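Local coordinates for protein putative O-Methyltransferase (Corynebacterium glutamicum, PDB 3DR5) that is a putative O-methyltransferase that probably transfers a methyl group from S-adenosyl-L-methionine to a hydroxyl of a substrate not yet identified, at residues A23-D28 against K98-E103; I61-A66 against T85-E90; E92-A97 against F113-P118; F134-P139 against V160-L165; G168-Q173 against A182-D187. One frame throughout, in Å; residues are numbered along the deposited sequence.

Interaction 1 (A23-D28 against K98-E103); sequences ARARED and KALFRE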
# COMPACT_ATOMS: atom_id res chain seq x y z
N ALA A 23 -12.03 -15.57 -8.31
CA ALA A 23 -13.24 -15.25 -9.06
C ALA A 23 -14.44 -15.93 -8.40
O ALA A 23 -15.53 -15.36 -8.34
CB ALA A 23 -13.09 -15.72 -10.51
N ARG A 24 -14.25 -17.14 -7.91
CA ARG A 24 -15.32 -17.89 -7.26
C ARG A 24 -15.74 -17.15 -5.98
O ARG A 24 -16.94 -16.97 -5.72
CB ARG A 24 -14.83 -19.31 -6.94
CG ARG A 24 -15.78 -20.16 -6.12
CD ARG A 24 -17.14 -20.31 -6.77
NE ARG A 24 -17.73 -21.60 -6.44
CZ ARG A 24 -19.03 -21.80 -6.24
NH1 ARG A 24 -19.87 -20.78 -6.34
NH2 ARG A 24 -19.48 -23.01 -5.94
N ALA A 25 -14.76 -16.71 -5.19
CA ALA A 25 -15.05 -15.98 -3.95
C ALA A 25 -15.75 -14.65 -4.22
O ALA A 25 -16.58 -14.20 -3.42
CB ALA A 25 -13.75 -15.75 -3.17
N ARG A 26 -15.44 -14.02 -5.35
CA ARG A 26 -16.06 -12.75 -5.72
C ARG A 26 -17.49 -13.01 -6.20
O ARG A 26 -18.39 -12.19 -5.97
CB ARG A 26 -15.25 -12.08 -6.84
CG ARG A 26 -15.62 -10.62 -7.08
CD ARG A 26 -14.56 -9.92 -7.92
NE ARG A 26 -13.35 -9.60 -7.15
CZ ARG A 26 -13.31 -8.66 -6.21
NH1 ARG A 26 -14.40 -7.96 -5.93
NH2 ARG A 26 -12.17 -8.41 -5.57
N GLU A 27 -17.72 -14.14 -6.85
CA GLU A 27 -19.05 -14.49 -7.31
C GLU A 27 -19.89 -14.83 -6.07
O GLU A 27 -21.02 -14.35 -5.93
CB GLU A 27 -19.00 -15.71 -8.24
CG GLU A 27 -19.69 -15.48 -9.58
CD GLU A 27 -21.19 -15.29 -9.45
OE1 GLU A 27 -21.64 -14.17 -9.13
OE2 GLU A 27 -21.92 -16.28 -9.66
N ASP A 28 -19.34 -15.64 -5.17
CA ASP A 28 -20.05 -16.01 -3.95
C ASP A 28 -20.49 -14.79 -3.15
O ASP A 28 -21.65 -14.70 -2.74
CB ASP A 28 -19.18 -16.91 -3.06
CG ASP A 28 -19.08 -18.33 -3.60
OD1 ASP A 28 -19.74 -18.62 -4.61
OD2 ASP A 28 -18.34 -19.15 -3.00
N LYS A 98 -14.38 -21.19 4.71
CA LYS A 98 -13.64 -22.45 4.76
C LYS A 98 -13.74 -23.21 3.43
O LYS A 98 -12.80 -23.89 3.02
CB LYS A 98 -14.14 -23.32 5.91
CG LYS A 98 -13.73 -22.82 7.30
CD LYS A 98 -14.49 -23.58 8.39
CE LYS A 98 -13.56 -24.17 9.44
NZ LYS A 98 -13.49 -23.33 10.67
N ALA A 99 -14.88 -23.09 2.76
CA ALA A 99 -15.09 -23.74 1.48
C ALA A 99 -14.13 -23.13 0.45
O ALA A 99 -13.37 -23.84 -0.21
CB ALA A 99 -16.53 -23.55 1.02
N LEU A 100 -14.16 -21.80 0.31
CA LEU A 100 -13.30 -21.11 -0.64
C LEU A 100 -11.81 -21.41 -0.41
O LEU A 100 -11.05 -21.55 -1.37
CB LEU A 100 -13.56 -19.59 -0.59
CG LEU A 100 -14.84 -19.15 -1.31
CD1 LEU A 100 -15.16 -17.71 -0.93
CD2 LEU A 100 -14.66 -19.30 -2.83
N PHE A 101 -11.40 -21.51 0.85
CA PHE A 101 -10.01 -21.81 1.16
C PHE A 101 -9.76 -23.26 0.74
O PHE A 101 -8.74 -23.58 0.14
CB PHE A 101 -9.73 -21.60 2.65
CG PHE A 101 -9.90 -20.18 3.11
CD1 PHE A 101 -9.52 -19.12 2.29
CD2 PHE A 101 -10.45 -19.90 4.35
CE1 PHE A 101 -9.67 -17.79 2.70
CE2 PHE A 101 -10.61 -18.58 4.78
CZ PHE A 101 -10.23 -17.52 3.95
N ARG A 102 -10.70 -24.15 1.07
CA ARG A 102 -10.58 -25.56 0.71
C ARG A 102 -10.43 -25.70 -0.82
O ARG A 102 -9.54 -26.40 -1.29
CB ARG A 102 -11.83 -26.33 1.15
CG ARG A 102 -11.75 -27.85 0.98
CD ARG A 102 -13.07 -28.45 0.51
NE ARG A 102 -14.23 -27.72 1.02
CZ ARG A 102 -14.53 -27.58 2.31
NH1 ARG A 102 -13.75 -28.13 3.24
NH2 ARG A 102 -15.60 -26.89 2.68
N GLU A 103 -11.31 -25.03 -1.58
CA GLU A 103 -11.28 -25.09 -3.04
C GLU A 103 -9.96 -24.54 -3.58
O GLU A 103 -9.36 -25.15 -4.47
CB GLU A 103 -12.51 -24.38 -3.62
CG GLU A 103 -13.71 -25.31 -3.69
CD GLU A 103 -15.02 -24.58 -3.52
OE1 GLU A 103 -15.14 -23.45 -4.05
OE2 GLU A 103 -15.92 -25.13 -2.86

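Interaction 2 (I61-A66 against T85-E90); sequences IAITPA and TCIDPE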
# COMPACT_ATOMS: atom_id res chain seq x y z
N ILE A 61 -5.36 -10.90 10.48
CA ILE A 61 -6.75 -11.03 10.91
C ILE A 61 -7.64 -10.36 9.86
O ILE A 61 -7.37 -9.23 9.43
CB ILE A 61 -7.02 -10.33 12.26
CG1 ILE A 61 -6.18 -10.96 13.37
CG2 ILE A 61 -8.51 -10.48 12.62
CD1 ILE A 61 -6.32 -10.25 14.71
N ALA A 62 -8.69 -11.06 9.44
CA ALA A 62 -9.66 -10.52 8.49
C ALA A 62 -11.02 -10.49 9.21
O ALA A 62 -11.60 -11.53 9.53
CB ALA A 62 -9.76 -11.38 7.22
N ILE A 63 -11.52 -9.29 9.49
CA ILE A 63 -12.80 -9.10 10.16
C ILE A 63 -13.77 -8.61 9.10
O ILE A 63 -13.85 -7.42 8.80
CB ILE A 63 -12.67 -8.07 11.29
CG1 ILE A 63 -11.75 -8.63 12.38
CG2 ILE A 63 -14.03 -7.74 11.85
CD1 ILE A 63 -10.86 -7.59 13.01
N THR A 64 -14.56 -9.54 8.57
CA THR A 64 -15.49 -9.21 7.49
C THR A 64 -16.43 -10.37 7.17
O THR A 64 -16.06 -11.53 7.37
CB THR A 64 -14.69 -8.88 6.22
OG1 THR A 64 -15.56 -8.79 5.09
CG2 THR A 64 -13.64 -9.99 5.94
N PRO A 65 -17.63 -10.08 6.66
CA PRO A 65 -18.62 -11.10 6.29
C PRO A 65 -18.12 -11.93 5.11
O PRO A 65 -18.54 -13.06 4.91
CB PRO A 65 -19.85 -10.29 5.90
CG PRO A 65 -19.72 -9.05 6.69
CD PRO A 65 -18.24 -8.74 6.71
N ALA A 66 -17.24 -11.34 4.30
CA ALA A 66 -16.69 -12.03 3.13
C ALA A 66 -15.20 -12.30 3.35
O ALA A 66 -14.36 -11.81 2.60
CB ALA A 66 -16.88 -11.19 1.88
N THR A 85 -6.58 -15.39 10.48
CA THR A 85 -7.66 -15.55 11.44
C THR A 85 -8.85 -14.74 10.92
O THR A 85 -8.77 -13.52 10.78
CB THR A 85 -7.24 -15.03 12.83
OG1 THR A 85 -6.19 -15.86 13.34
CG2 THR A 85 -8.42 -15.05 13.80
N CYS A 86 -9.94 -15.44 10.62
CA CYS A 86 -11.16 -14.81 10.12
C CYS A 86 -12.16 -14.70 11.25
O CYS A 86 -12.31 -15.61 12.06
CB CYS A 86 -11.76 -15.63 8.99
SG CYS A 86 -10.63 -15.94 7.61
N ILE A 87 -12.87 -13.57 11.30
CA ILE A 87 -13.85 -13.34 12.36
C ILE A 87 -15.20 -12.83 11.87
O ILE A 87 -15.28 -11.74 11.28
CB ILE A 87 -13.33 -12.30 13.38
CG1 ILE A 87 -11.89 -12.62 13.78
CG2 ILE A 87 -14.25 -12.27 14.60
CD1 ILE A 87 -11.33 -11.71 14.85
N ASP A 88 -16.24 -13.62 12.10
CA ASP A 88 -17.61 -13.23 11.76
C ASP A 88 -18.56 -14.12 12.58
O ASP A 88 -18.29 -15.30 12.79
CB ASP A 88 -17.90 -13.38 10.26
CG ASP A 88 -19.24 -12.75 9.87
OD1 ASP A 88 -19.33 -11.51 9.80
OD2 ASP A 88 -20.22 -13.50 9.67
N PRO A 89 -19.68 -13.55 13.06
CA PRO A 89 -20.68 -14.28 13.86
C PRO A 89 -21.64 -15.19 13.10
O PRO A 89 -22.31 -16.03 13.71
CB PRO A 89 -21.43 -13.16 14.58
CG PRO A 89 -21.40 -12.04 13.59
CD PRO A 89 -20.00 -12.11 12.98
N GLU A 90 -21.71 -15.03 11.78
CA GLU A 90 -22.62 -15.81 10.96
C GLU A 90 -22.00 -17.14 10.55
O GLU A 90 -20.91 -17.18 10.00
CB GLU A 90 -23.02 -14.96 9.76
CG GLU A 90 -24.45 -14.40 9.82
CD GLU A 90 -24.92 -14.01 11.21
OE1 GLU A 90 -24.73 -12.84 11.61
OE2 GLU A 90 -25.46 -14.88 11.92

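Interaction 3 (E92-A97 against F113-P118); sequences EHQRQA and FLLSRP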
# COMPACT_ATOMS: atom_id res chain seq x y z
N GLU A 92 -22.98 -19.39 8.20
CA GLU A 92 -22.90 -19.67 6.78
C GLU A 92 -21.68 -18.91 6.22
O GLU A 92 -21.12 -19.31 5.20
CB GLU A 92 -24.19 -19.27 6.04
CG GLU A 92 -24.54 -17.80 6.03
CD GLU A 92 -25.88 -17.55 5.34
OE1 GLU A 92 -26.40 -16.42 5.39
OE2 GLU A 92 -26.42 -18.50 4.73
N HIS A 93 -21.28 -17.82 6.88
CA HIS A 93 -20.10 -17.08 6.44
C HIS A 93 -18.87 -17.94 6.76
O HIS A 93 -17.89 -17.92 6.02
CB HIS A 93 -20.03 -15.71 7.14
CG HIS A 93 -21.05 -14.75 6.64
ND1 HIS A 93 -21.33 -13.56 7.27
CD2 HIS A 93 -21.88 -14.81 5.56
CE1 HIS A 93 -22.29 -12.93 6.61
NE2 HIS A 93 -22.64 -13.67 5.57
N GLN A 94 -18.92 -18.70 7.85
CA GLN A 94 -17.81 -19.58 8.22
C GLN A 94 -17.73 -20.71 7.19
O GLN A 94 -16.64 -21.12 6.77
CB GLN A 94 -18.01 -20.17 9.62
CG GLN A 94 -17.11 -21.36 9.91
CD GLN A 94 -17.01 -21.68 11.39
OE1 GLN A 94 -18.02 -21.94 12.05
NE2 GLN A 94 -15.79 -21.64 11.92
N ARG A 95 -18.90 -21.23 6.79
CA ARG A 95 -18.95 -22.29 5.79
C ARG A 95 -18.49 -21.72 4.45
O ARG A 95 -17.74 -22.37 3.72
CB ARG A 95 -20.37 -22.84 5.64
CG ARG A 95 -20.66 -24.07 6.47
CD ARG A 95 -21.79 -24.90 5.86
NE ARG A 95 -21.30 -26.16 5.28
CZ ARG A 95 -21.95 -26.86 4.36
NH1 ARG A 95 -23.13 -26.44 3.90
NH2 ARG A 95 -21.43 -27.99 3.89
N GLN A 96 -18.94 -20.51 4.14
CA GLN A 96 -18.59 -19.84 2.89
C GLN A 96 -17.08 -19.65 2.75
O GLN A 96 -16.51 -19.88 1.68
CB GLN A 96 -19.32 -18.48 2.79
CG GLN A 96 -20.79 -18.59 2.36
CD GLN A 96 -21.63 -17.35 2.69
OE1 GLN A 96 -21.11 -16.24 2.77
NE2 GLN A 96 -22.94 -17.55 2.88
N ALA A 97 -16.43 -19.24 3.84
CA ALA A 97 -14.99 -18.99 3.84
C ALA A 97 -14.15 -20.27 3.78
O ALA A 97 -13.29 -20.41 2.91
CB ALA A 97 -14.60 -18.17 5.07
N PHE A 113 -10.99 -19.88 11.87
CA PHE A 113 -12.22 -19.09 11.86
C PHE A 113 -12.82 -18.97 13.26
O PHE A 113 -13.05 -19.96 13.95
CB PHE A 113 -13.26 -19.70 10.90
CG PHE A 113 -14.25 -18.68 10.37
CD1 PHE A 113 -14.16 -18.23 9.06
CD2 PHE A 113 -15.23 -18.15 11.20
CE1 PHE A 113 -15.04 -17.25 8.58
CE2 PHE A 113 -16.11 -17.18 10.74
CZ PHE A 113 -16.02 -16.72 9.42
N LEU A 114 -13.07 -17.74 13.68
CA LEU A 114 -13.67 -17.50 14.99
C LEU A 114 -15.11 -17.01 14.79
O LEU A 114 -15.34 -15.86 14.40
CB LEU A 114 -12.86 -16.46 15.79
CG LEU A 114 -11.34 -16.68 15.88
CD1 LEU A 114 -10.70 -15.57 16.71
CD2 LEU A 114 -11.05 -18.03 16.51
N LEU A 115 -16.07 -17.90 15.04
CA LEU A 115 -17.49 -17.60 14.92
C LEU A 115 -17.88 -16.68 16.08
O LEU A 115 -18.43 -17.13 17.09
CB LEU A 115 -18.32 -18.88 15.03
CG LEU A 115 -19.21 -19.39 13.89
CD1 LEU A 115 -20.37 -20.17 14.53
CD2 LEU A 115 -19.75 -18.24 13.04
N SER A 116 -17.62 -15.39 15.93
CA SER A 116 -17.90 -14.42 16.99
C SER A 116 -18.11 -13.02 16.44
O SER A 116 -17.86 -12.76 15.26
CB SER A 116 -16.73 -14.35 17.96
OG SER A 116 -15.76 -15.36 17.73
N ARG A 117 -18.57 -12.13 17.31
CA ARG A 117 -18.72 -10.75 16.93
C ARG A 117 -17.29 -10.25 17.15
O ARG A 117 -16.65 -10.54 18.18
CB ARG A 117 -19.72 -10.04 17.86
CG ARG A 117 -21.04 -10.77 17.91
CD ARG A 117 -21.93 -10.24 19.01
NE ARG A 117 -22.24 -8.83 18.81
CZ ARG A 117 -23.15 -8.16 19.52
NH1 ARG A 117 -23.84 -8.77 20.47
NH2 ARG A 117 -23.37 -6.87 19.27
N PRO A 118 -16.74 -9.51 16.18
CA PRO A 118 -15.38 -8.97 16.24
C PRO A 118 -14.96 -8.38 17.58
O PRO A 118 -13.96 -8.79 18.18
CB PRO A 118 -15.38 -7.90 15.16
CG PRO A 118 -16.37 -8.38 14.18
CD PRO A 118 -17.46 -9.00 15.00

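Interaction 4 (F134-P139 against V160-L165); sequences FGQVSP and VLADAL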
# COMPACT_ATOMS: atom_id res chain seq x y z
N PHE A 134 -7.37 -6.55 8.73
CA PHE A 134 -8.30 -5.97 7.78
C PHE A 134 -9.67 -5.96 8.44
O PHE A 134 -10.13 -6.98 8.97
CB PHE A 134 -8.39 -6.79 6.48
CG PHE A 134 -9.48 -6.33 5.56
CD1 PHE A 134 -9.28 -5.28 4.67
CD2 PHE A 134 -10.74 -6.93 5.62
CE1 PHE A 134 -10.32 -4.82 3.85
CE2 PHE A 134 -11.79 -6.48 4.81
CZ PHE A 134 -11.58 -5.43 3.92
N GLY A 135 -10.31 -4.80 8.42
CA GLY A 135 -11.63 -4.68 9.01
C GLY A 135 -12.69 -4.14 8.06
O GLY A 135 -12.48 -3.13 7.38
N GLN A 136 -13.80 -4.85 7.96
CA GLN A 136 -14.92 -4.41 7.15
C GLN A 136 -16.08 -4.34 8.15
O GLN A 136 -16.77 -5.32 8.42
CB GLN A 136 -15.27 -5.41 6.03
CG GLN A 136 -16.47 -4.97 5.22
CD GLN A 136 -16.11 -4.10 4.03
OE1 GLN A 136 -16.51 -2.94 3.94
NE2 GLN A 136 -15.36 -4.67 3.10
N VAL A 137 -16.29 -3.15 8.70
CA VAL A 137 -17.33 -2.94 9.70
C VAL A 137 -18.19 -1.72 9.39
O VAL A 137 -17.93 -1.00 8.42
CB VAL A 137 -16.69 -2.76 11.11
CG1 VAL A 137 -15.87 -3.99 11.47
CG2 VAL A 137 -15.79 -1.52 11.13
N SER A 138 -19.20 -1.49 10.22
CA SER A 138 -20.06 -0.32 10.06
C SER A 138 -19.28 0.86 10.62
O SER A 138 -18.46 0.71 11.54
CB SER A 138 -21.36 -0.48 10.84
OG SER A 138 -22.15 -1.51 10.28
N PRO A 139 -19.52 2.06 10.08
CA PRO A 139 -18.85 3.28 10.53
C PRO A 139 -18.99 3.52 12.03
O PRO A 139 -18.16 4.20 12.64
CB PRO A 139 -19.51 4.39 9.69
CG PRO A 139 -20.70 3.73 9.01
CD PRO A 139 -20.32 2.29 8.86
N VAL A 160 -6.08 -2.08 8.26
CA VAL A 160 -6.73 -1.62 7.03
C VAL A 160 -8.24 -1.54 7.21
O VAL A 160 -8.90 -2.56 7.45
CB VAL A 160 -6.39 -2.56 5.85
CG1 VAL A 160 -7.01 -2.02 4.58
CG2 VAL A 160 -4.87 -2.66 5.70
N LEU A 161 -8.78 -0.32 7.10
CA LEU A 161 -10.22 -0.09 7.29
C LEU A 161 -10.94 0.25 5.98
O LEU A 161 -10.81 1.36 5.46
CB LEU A 161 -10.43 1.03 8.31
CG LEU A 161 -9.71 0.81 9.65
CD1 LEU A 161 -9.81 2.08 10.52
CD2 LEU A 161 -10.31 -0.39 10.38
N ALA A 162 -11.69 -0.71 5.47
CA ALA A 162 -12.44 -0.53 4.22
C ALA A 162 -13.58 0.48 4.32
O ALA A 162 -14.24 0.59 5.36
CB ALA A 162 -12.99 -1.87 3.75
N ASP A 163 -13.81 1.21 3.22
CA ASP A 163 -14.88 2.19 3.09
C ASP A 163 -15.04 3.14 4.28
O ASP A 163 -16.13 3.66 4.52
CB ASP A 163 -16.22 1.48 2.87
CG ASP A 163 -16.15 0.45 1.77
OD1 ASP A 163 -15.49 0.72 0.75
OD2 ASP A 163 -16.77 -0.63 1.91
N ALA A 164 -13.96 3.39 5.00
CA ALA A 164 -13.99 4.24 6.19
C ALA A 164 -14.18 5.74 5.97
O ALA A 164 -14.42 6.48 6.92
CB ALA A 164 -12.74 4.01 7.01
N LEU A 165 -14.07 6.17 4.72
CA LEU A 165 -14.18 7.58 4.38
C LEU A 165 -15.50 7.94 3.73
O LEU A 165 -15.77 9.11 3.45
CB LEU A 165 -13.02 7.97 3.46
CG LEU A 165 -11.60 7.85 4.02
CD1 LEU A 165 -10.59 7.88 2.88
CD2 LEU A 165 -11.34 8.99 4.99
O HOH W 1 -14.32 -1.08 7.86

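Interaction 5 (G168-Q173 against A182-D187); sequences GTIADQ and AARDAD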
# COMPACT_ATOMS: atom_id res chain seq x y z
N GLY A 168 -15.77 10.28 0.78
CA GLY A 168 -15.46 11.67 1.05
C GLY A 168 -16.66 12.37 1.66
O GLY A 168 -16.58 13.51 2.09
N THR A 169 -17.80 11.67 1.68
CA THR A 169 -19.05 12.19 2.23
C THR A 169 -18.84 13.05 3.47
O THR A 169 -19.53 14.05 3.65
CB THR A 169 -20.01 11.03 2.60
OG1 THR A 169 -20.73 10.60 1.43
CG2 THR A 169 -20.99 11.44 3.69
N ILE A 170 -17.89 12.66 4.31
CA ILE A 170 -17.64 13.40 5.55
C ILE A 170 -17.17 14.84 5.31
O ILE A 170 -16.86 15.22 4.18
CB ILE A 170 -16.68 12.61 6.50
CG1 ILE A 170 -15.41 12.20 5.78
CG2 ILE A 170 -17.41 11.36 7.01
CD1 ILE A 170 -14.53 11.29 6.61
N ALA A 171 -17.12 15.63 6.38
CA ALA A 171 -16.78 17.06 6.30
C ALA A 171 -17.75 17.70 5.30
O ALA A 171 -17.34 18.25 4.27
CB ALA A 171 -15.35 17.27 5.85
N ASP A 172 -19.05 17.65 5.61
CA ASP A 172 -20.07 18.22 4.74
C ASP A 172 -21.25 18.66 5.59
O ASP A 172 -21.96 17.84 6.17
CB ASP A 172 -20.53 17.16 3.72
CG ASP A 172 -21.10 17.76 2.46
OD1 ASP A 172 -21.73 18.82 2.53
OD2 ASP A 172 -20.92 17.15 1.39
N GLN A 173 -21.48 19.97 5.64
CA GLN A 173 -22.56 20.54 6.44
C GLN A 173 -23.90 19.86 6.21
O GLN A 173 -24.57 19.44 7.15
CB GLN A 173 -22.69 22.04 6.17
CG GLN A 173 -21.54 22.89 6.73
CD GLN A 173 -20.22 22.64 6.04
OE1 GLN A 173 -20.16 22.54 4.82
NE2 GLN A 173 -19.14 22.55 6.82
N ALA A 182 -20.09 9.26 12.84
CA ALA A 182 -19.26 8.24 13.48
C ALA A 182 -17.98 8.07 12.64
O ALA A 182 -16.89 7.98 13.20
CB ALA A 182 -20.03 6.92 13.58
N ALA A 183 -18.14 8.01 11.32
CA ALA A 183 -16.99 7.88 10.42
C ALA A 183 -16.09 9.12 10.60
O ALA A 183 -14.86 9.00 10.61
CB ALA A 183 -17.47 7.76 8.97
N ARG A 184 -16.68 10.30 10.74
CA ARG A 184 -15.91 11.53 10.93
C ARG A 184 -15.11 11.47 12.24
O ARG A 184 -13.93 11.83 12.26
CB ARG A 184 -16.83 12.75 10.98
CG ARG A 184 -16.26 13.96 10.25
CD ARG A 184 -16.90 15.27 10.70
NE ARG A 184 -18.36 15.27 10.56
CZ ARG A 184 -19.00 15.06 9.42
NH1 ARG A 184 -18.33 14.83 8.30
NH2 ARG A 184 -20.33 15.08 9.39
N ASP A 185 -15.74 11.01 13.31
CA ASP A 185 -15.06 10.90 14.61
C ASP A 185 -13.95 9.86 14.56
O ASP A 185 -12.89 10.03 15.18
CB ASP A 185 -16.04 10.54 15.73
CG ASP A 185 -15.36 10.41 17.07
OD1 ASP A 185 -14.87 9.31 17.39
OD2 ASP A 185 -15.31 11.42 17.81
N ALA A 186 -14.18 8.78 13.82
CA ALA A 186 -13.18 7.73 13.67
C ALA A 186 -11.95 8.34 12.96
O ALA A 186 -10.83 8.21 13.44
CB ALA A 186 -13.75 6.58 12.83
N ASP A 187 -12.18 9.00 11.83
CA ASP A 187 -11.09 9.62 11.07
C ASP A 187 -10.32 10.59 11.97
O ASP A 187 -9.09 10.50 12.10
CB ASP A 187 -11.68 10.36 9.86
CG ASP A 187 -10.61 10.91 8.93
OD1 ASP A 187 -9.92 10.12 8.24
OD2 ASP A 187 -10.46 12.15 8.89

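Interaction 1 (A23-D28 against K98-E103)
Residues 23-28 and 98-103 run nearly antiparallel, at 161° between their N-to-C directions and 10.4 Å between axes at closest approach, with Ala-25 and Leu-100 the nearest pair. This is a helix-helix contact on one flank of a Rossmann-like methyltransferase: helix 20-31, from the N-terminal region, lies against helix 91-103 of the alpha/beta core. Leu-100 carries most of the packing. Its CG stands anti to the carbonyl carbon (chi1 -77°), and both methyls meet Ala-25: CD1 touches Ala-25 CB, while CD2 lies 3.5 Å from Ala-25 CA and also meets Arg-24 CG at 3.6 Å, the arginine chain crossing the leucine at about a right angle. Asp-28 approaches Leu-100 tip to tip, OD2 to CD2 at 3.7 Å. A salt-bridge network borders this apolar centre. Arg-24 NH1 pairs with Asp-28 OD1 at 2.8 Å one turn on, whereas its link across the helices is a long ion pair, consistent with a weaker electrostatic tie. Leu-69 and Leu-72 of helix 67-77 also cover Ala-25. In the long pair, Arg-24 NE stands 4.0 Å from Glu-103 OE1, with guanidinium and carboxylate planes 20° apart.

Interaction 2 (I61-A66 against T85-E90)
Two backbone hydrogen bonds join the strands at Ala-62, whose N donates to Thr-85 O at 2.8 Å and whose O accepts from Ile-87 N at 3.0 Å. Both are fairly straight, 164° and 154° at the hydrogen, so one residue binds two alternate residues of its neighbour, as parallel pairing requires. The axes of the short strand segments are inclined by 15°. CA-H...O contacts from Ile-61 CA to Thr-85 O and from Cys-86 CA to Ala-62 O accompany these bonds. Farther along, each segment turns on a side-chain acceptor. Thr-64 OG1 takes the N-H of Ala-66 in an ST turn, and Asp-88 OD2 takes that of Glu-90 in an Asx turn, from above the carboxylate plane; the same OD2 is hydrogen-bonded to His-93. The other oxygen, Asp-88 OD1, lies 3.6 Å from Pro-65 CA. On the face bearing Ile-61, Ile-63 and Ile-87, packing centres on Ile-87 CD1, which lies 3.8 Å from Ile-61 CG2 and 4.0 Å from Ile-63 CG1. The side chains of Ile-63 and Ile-87 lie side by side and point the same way. Strands 59-63 and 83-87, with helix 67-77 between them, make a beta-alpha-beta unit, and their C-terminal ends, each leading into a helix, form the edge at which Rossmann-fold methyltransferases generally bind S-adenosyl-L-methionine.

Interaction 3 (E92-A97 against F113-P118)
Gln-94 lies over one face of the Phe-113 ring, its CA 3.7 Å from the ring centroid and 16° off the normal, a CH-pi contact made by the helix backbone itself. The CA is offset toward the rim, nearest CE1 and CZ, while Gln-94 CB lies 3.7 Å from CE2. With CG anti to the backbone N (chi1 165°) and the chain extended beyond it, the glutamine continues across the CG-CD2 side of the ring, and its terminal amide, tilted 47° to the ring plane, arrives beside Phe-113 CB and the CG of Leu-115. Ala-97, three residues along the helix, adds CB at 3.7 Å from Phe-113 CE1, an oblique approach. No hydrogen bond crosses the contact. Leu-115 is the centre of an inverse gamma turn, and its side chain crosses Gln-94 at about a right angle. In the beta-alpha-beta unit of strand 83-87, helix 91-103 and strand 111-114, Phe-113 lies between helix and sheet: Gln-94 and Ala-97 of the helix meet its ring, Cys-86 of the neighbouring strand also touches it, and strand 111-114 is an outermost strand of the sheet within this chain.

Interaction 4 (F134-P139 against V160-L165)
Backbone hydrogen bonds set the pairing of Phe-134 and Gly-135 with Val-160 and Leu-161. Gly-135 N donates to Val-160 O at 2.8 Å and Ala-162 N donates to Gly-135 O at 3.2 Å. These parallel bridges join strands 130-135 and 157-161 in the Rossmann-like sheet. Water adds a further link beyond the direct bonds. A single molecule donates to Gly-135 O at 2.8 Å and to Ala-162 O at 3.0 Å, and accepts from Val-137 N, so Gly-135 O is gripped by two donors. Apolar contacts lie on the Phe-134 face. With CG anti to the backbone N (chi1 171°), its ring sets CD1 4.0 Å from Val-160 CG1 and CZ 3.8 Å from Ala-162 CB. Ala-162 CB also meets the amide end of Gln-136, which lies near the Asp-163 carboxylate; the planes of the two groups are 42° apart. Asp-163 sits in a type II turn from Leu-161 to Ala-164, and its OD1 accepts from Ala-205 N. On the other flank, Phe-134 bonds through its backbone to strand 59-63. The chemistry implies a seam held by direct bonds within the sheet and by water beyond them, where one molecule is shared by Gly-135 O, Ala-162 O and Val-137 N, the first two belonging to buried residues.

Interaction 5 (G168-Q173 against A182-D187)
Ile-170 has CG1 between its backbone N and carbonyl carbon (chi1 53°), with CG2 beside the backbone N, while Arg-184 bends at chi3 (-56°), which turns NE out of the line of the chain. The two side chains slide past each other in opposite directions, Ile-170 CB lying 4.0 Å from Arg-184 CG. The end of the guanidinium is modelled beside Ile-170 and Ala-171, but NH1 and Ala-171 N, two donors, are implausibly close there, so its placement is doubtful and no hydrogen bond is inferred. The contact folds the loop that follows strand 157-161 back onto helix 178-190, on the periphery of the Rossmann-like domain and about 20 Å from the centre of the chain to the centre of the contact. Deeper in, Ile-170 CG2 packs on Ala-183 CB at 4.1 Å, and Ile-170 CD1 reaches Asp-187 CB at 4.4 Å. Asp-187 makes salt bridges with Arg-191 and Arg-200, which would balance its buried charge. The second subunit comes in here too: Tyr-11 of that subunit packs on Ile-170 and Ala-171, and its OH is hydrogen-bonded to Asp-187 OD2.

Overall arrangement
Following the chain, the first segment to take part lies on helix 20-31, and interaction 1 closes the longest loop by joining it to helix 91-103. Interaction 2 lies wholly within that loop, pairing strands 59-63 and 83-87. Interaction 3 crosses interaction 1, since both use helix 91-103 and the segments alternate; it ties this helix to strand 111-114. Interactions 2 and 3 touch through the bond from Asp-88 to His-93. Farther on, interaction 4 joins strands 130-135 and 157-161, and backbone bonds between Ile-63 and both Phe-134 and Gln-136 link it to interaction 2 in one sheet. Interaction 5 follows in series, closing a short loop onto helix 178-190, across the chain's centre from interaction 1.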